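Local coordinates for De novo designed protein Foldit4 (Synthetic construct, PDB 6WI5) that is a de novo designed alpha+beta protein from Foldit with no known natural function, at residues E6-V11 with E49-I54. Residues are numbered along the deposited sequence; the frame is centred on the assembly and turned at random.
Sequences EIRIRV and EVHVRI
Glu-49 OE1 accepts a hydrogen bond from His-51 NE2 two residues along its own strand (3.0 Å) and forms a salt bridge with Arg-44, while the CD methylene of Arg-8 packs against it from strand 6-11 (3.6 Å from CD to OE1). The histidine N-H meets OE1 on its anti side, tilted out of the carboxylate plane. This bond should restrain the imidazole. Arg-8 CG, anti to its backbone N (chi1 -178°), lies over one face of the ring, offset toward the rim: a CH-pi contact of 4.0 Å from CG to the ring centroid. The two side chains lie side by side and point the same way. Glu-49 OE2 forms a long salt bridge with Arg-10 NE (3.8 Å), but no N-H points at it, and Arg-10 is poorly ordered. Further along, Glu-6 CG approaches Arg-53 CG, while the Glu-6 carboxylate pairs with Arg-85.

The backbones form a regular antiparallel ladder. Ile-7 and Val-52 are a hydrogen-bonded pair, with Ile-7 N to Val-52 O at 2.7 Å; Ile-9 and Val-50 are another. These four side chains lie on the apolar face. Ile-9 CD1 reaches both Val-50 CG1 and Val-52 CG2, and Val-11 CG2 meets Val-50 CG2 at 3.8 Å.

The two are the first and third strands of a ferredoxin-like fold, paired at the centre of its four-stranded antiparallel sheet, between strands 36-44 and 81-87. Ile-9 packs on both helix 17-31 and helix 59-76, Val-50 on Leu-20 of the former, and Ile-54 on the latter.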
loop_
_atom_site.group_PDB
_atom_site.type_symbol
_atom_site.label_atom_id
_atom_site.label_comp_id
_atom_site.label_asym_id
_atom_site.label_seq_id
_atom_site.Cartn_x
_atom_site.Cartn_y
_atom_site.Cartn_z
ATOM N N GLU A 6 -0.553 -7.311 -1.564
ATOM C CA GLU A 6 -0.666 -6.407 -2.699
ATOM C C GLU A 6 -1.850 -5.483 -2.466
ATOM O O GLU A 6 -2.975 -5.949 -2.263
ATOM C CB GLU A 6 -0.837 -7.184 -4.005
ATOM C CG GLU A 6 0.183 -8.293 -4.190
ATOM C CD GLU A 6 -0.202 -9.258 -5.291
ATOM O OE1 GLU A 6 -0.023 -8.912 -6.478
ATOM O OE2 GLU A 6 -0.700 -10.357 -4.968
ATOM N N ILE A 7 -1.593 -4.179 -2.485
ATOM C CA ILE A 7 -2.606 -3.166 -2.218
ATOM C C ILE A 7 -2.809 -2.350 -3.485
ATOM O O ILE A 7 -1.847 -1.806 -4.038
ATOM C CB ILE A 7 -2.205 -2.259 -1.042
ATOM C CG1 ILE A 7 -1.854 -3.100 0.186
ATOM C CG2 ILE A 7 -3.326 -1.284 -0.715
ATOM C CD1 ILE A 7 -1.377 -2.282 1.363
ATOM N N ARG A 8 -4.054 -2.272 -3.945
ATOM C CA ARG A 8 -4.415 -1.499 -5.127
ATOM C C ARG A 8 -5.298 -0.338 -4.692
ATOM O O ARG A 8 -6.339 -0.552 -4.063
ATOM C CB ARG A 8 -5.139 -2.367 -6.154
ATOM C CG ARG A 8 -5.509 -1.630 -7.433
ATOM C CD ARG A 8 -6.397 -2.485 -8.320
ATOM N NE ARG A 8 -7.688 -2.757 -7.693
ATOM C CZ ARG A 8 -8.610 -3.565 -8.203
ATOM N NH1 ARG A 8 -8.386 -4.190 -9.351
ATOM N NH2 ARG A 8 -9.758 -3.753 -7.565
ATOM N N ILE A 9 -4.885 0.881 -5.028
ATOM C CA ILE A 9 -5.577 2.094 -4.611
ATOM C C ILE A 9 -6.018 2.844 -5.859
ATOM O O ILE A 9 -5.185 3.204 -6.699
ATOM C CB ILE A 9 -4.684 2.982 -3.731
ATOM C CG1 ILE A 9 -4.059 2.155 -2.609
ATOM C CG2 ILE A 9 -5.485 4.149 -3.167
ATOM C CD1 ILE A 9 -2.643 2.554 -2.286
ATOM N N ARG A 10 -7.321 3.083 -5.976
ATOM C CA ARG A 10 -7.869 3.886 -7.064
ATOM C C ARG A 10 -7.889 5.345 -6.625
ATOM O O ARG A 10 -8.615 5.712 -5.695
ATOM C CB ARG A 10 -9.265 3.405 -7.449
ATOM C CG ARG A 10 -9.269 2.201 -8.375
ATOM C CD ARG A 10 -10.685 1.793 -8.754
ATOM N NE ARG A 10 -10.818 1.552 -10.188
ATOM C CZ ARG A 10 -11.229 2.467 -11.062
ATOM N NH1 ARG A 10 -11.321 2.164 -12.350
ATOM N NH2 ARG A 10 -11.550 3.685 -10.647
ATOM N N VAL A 11 -7.090 6.175 -7.290
ATOM C CA VAL A 11 -6.967 7.590 -6.962
ATOM C C VAL A 11 -7.805 8.394 -7.945
ATOM O O VAL A 11 -7.803 8.119 -9.152
ATOM C CB VAL A 11 -5.495 8.041 -6.987
ATOM C CG1 VAL A 11 -5.359 9.453 -6.435
ATOM C CG2 VAL A 11 -4.630 7.070 -6.197
ATOM N N GLU A 49 -4.186 4.188 -10.779
ATOM C CA GLU A 49 -4.148 3.126 -9.782
ATOM C C GLU A 49 -2.743 3.039 -9.203
ATOM O O GLU A 49 -1.762 2.979 -9.952
ATOM C CB GLU A 49 -4.544 1.777 -10.385
ATOM C CG GLU A 49 -6.033 1.579 -10.596
ATOM C CD GLU A 49 -6.367 0.157 -11.005
ATOM O OE1 GLU A 49 -5.427 -0.620 -11.275
ATOM O OE2 GLU A 49 -7.568 -0.185 -11.052
ATOM N N VAL A 50 -2.649 3.037 -7.875
ATOM C CA VAL A 50 -1.382 2.861 -7.176
ATOM C C VAL A 50 -1.326 1.437 -6.643
ATOM O O VAL A 50 -2.212 1.014 -5.889
ATOM C CB VAL A 50 -1.222 3.880 -6.036
ATOM C CG1 VAL A 50 0.088 3.645 -5.300
ATOM C CG2 VAL A 50 -1.287 5.300 -6.581
ATOM N N HIS A 51 -0.296 0.697 -7.039
ATOM C CA HIS A 51 -0.111 -0.690 -6.629
ATOM C C HIS A 51 1.082 -0.768 -5.688
ATOM O O HIS A 51 2.189 -0.353 -6.048
ATOM C CB HIS A 51 0.098 -1.599 -7.839
ATOM C CG HIS A 51 -1.109 -1.721 -8.717
ATOM N ND1 HIS A 51 -1.829 -2.890 -8.833
ATOM C CD2 HIS A 51 -1.725 -0.817 -9.515
ATOM C CE1 HIS A 51 -2.836 -2.702 -9.669
ATOM N NE2 HIS A 51 -2.796 -1.454 -10.096
ATOM N N VAL A 52 0.855 -1.298 -4.489
ATOM C CA VAL A 52 1.893 -1.461 -3.477
ATOM C C VAL A 52 2.015 -2.945 -3.169
ATOM O O VAL A 52 1.030 -3.585 -2.782
ATOM C CB VAL A 52 1.578 -0.668 -2.199
ATOM C CG1 VAL A 52 2.735 -0.765 -1.217
ATOM C CG2 VAL A 52 1.266 0.784 -2.531
ATOM N N ARG A 53 3.216 -3.489 -3.337
ATOM C CA ARG A 53 3.504 -4.874 -2.987
ATOM C C ARG A 53 4.506 -4.905 -1.842
ATOM O O ARG A 53 5.559 -4.261 -1.915
ATOM C CB ARG A 53 4.040 -5.655 -4.188
ATOM C CG ARG A 53 4.206 -7.139 -3.913
ATOM C CD ARG A 53 4.595 -7.906 -5.164
ATOM N NE ARG A 53 5.853 -7.431 -5.728
ATOM C CZ ARG A 53 7.053 -7.815 -5.306
ATOM N NH1 ARG A 53 7.159 -8.678 -4.305
ATOM N NH2 ARG A 53 8.146 -7.334 -5.881
ATOM N N ILE A 54 4.174 -5.647 -0.791
ATOM C CA ILE A 54 4.980 -5.724 0.422
ATOM C C ILE A 54 5.248 -7.189 0.730
ATOM O O ILE A 54 4.321 -8.006 0.728
ATOM C CB ILE A 54 4.282 -5.039 1.613
ATOM C CG1 ILE A 54 4.076 -3.552 1.330
ATOM C CG2 ILE A 54 5.085 -5.226 2.884
ATOM C CD1 ILE A 54 3.300 -2.830 2.408
#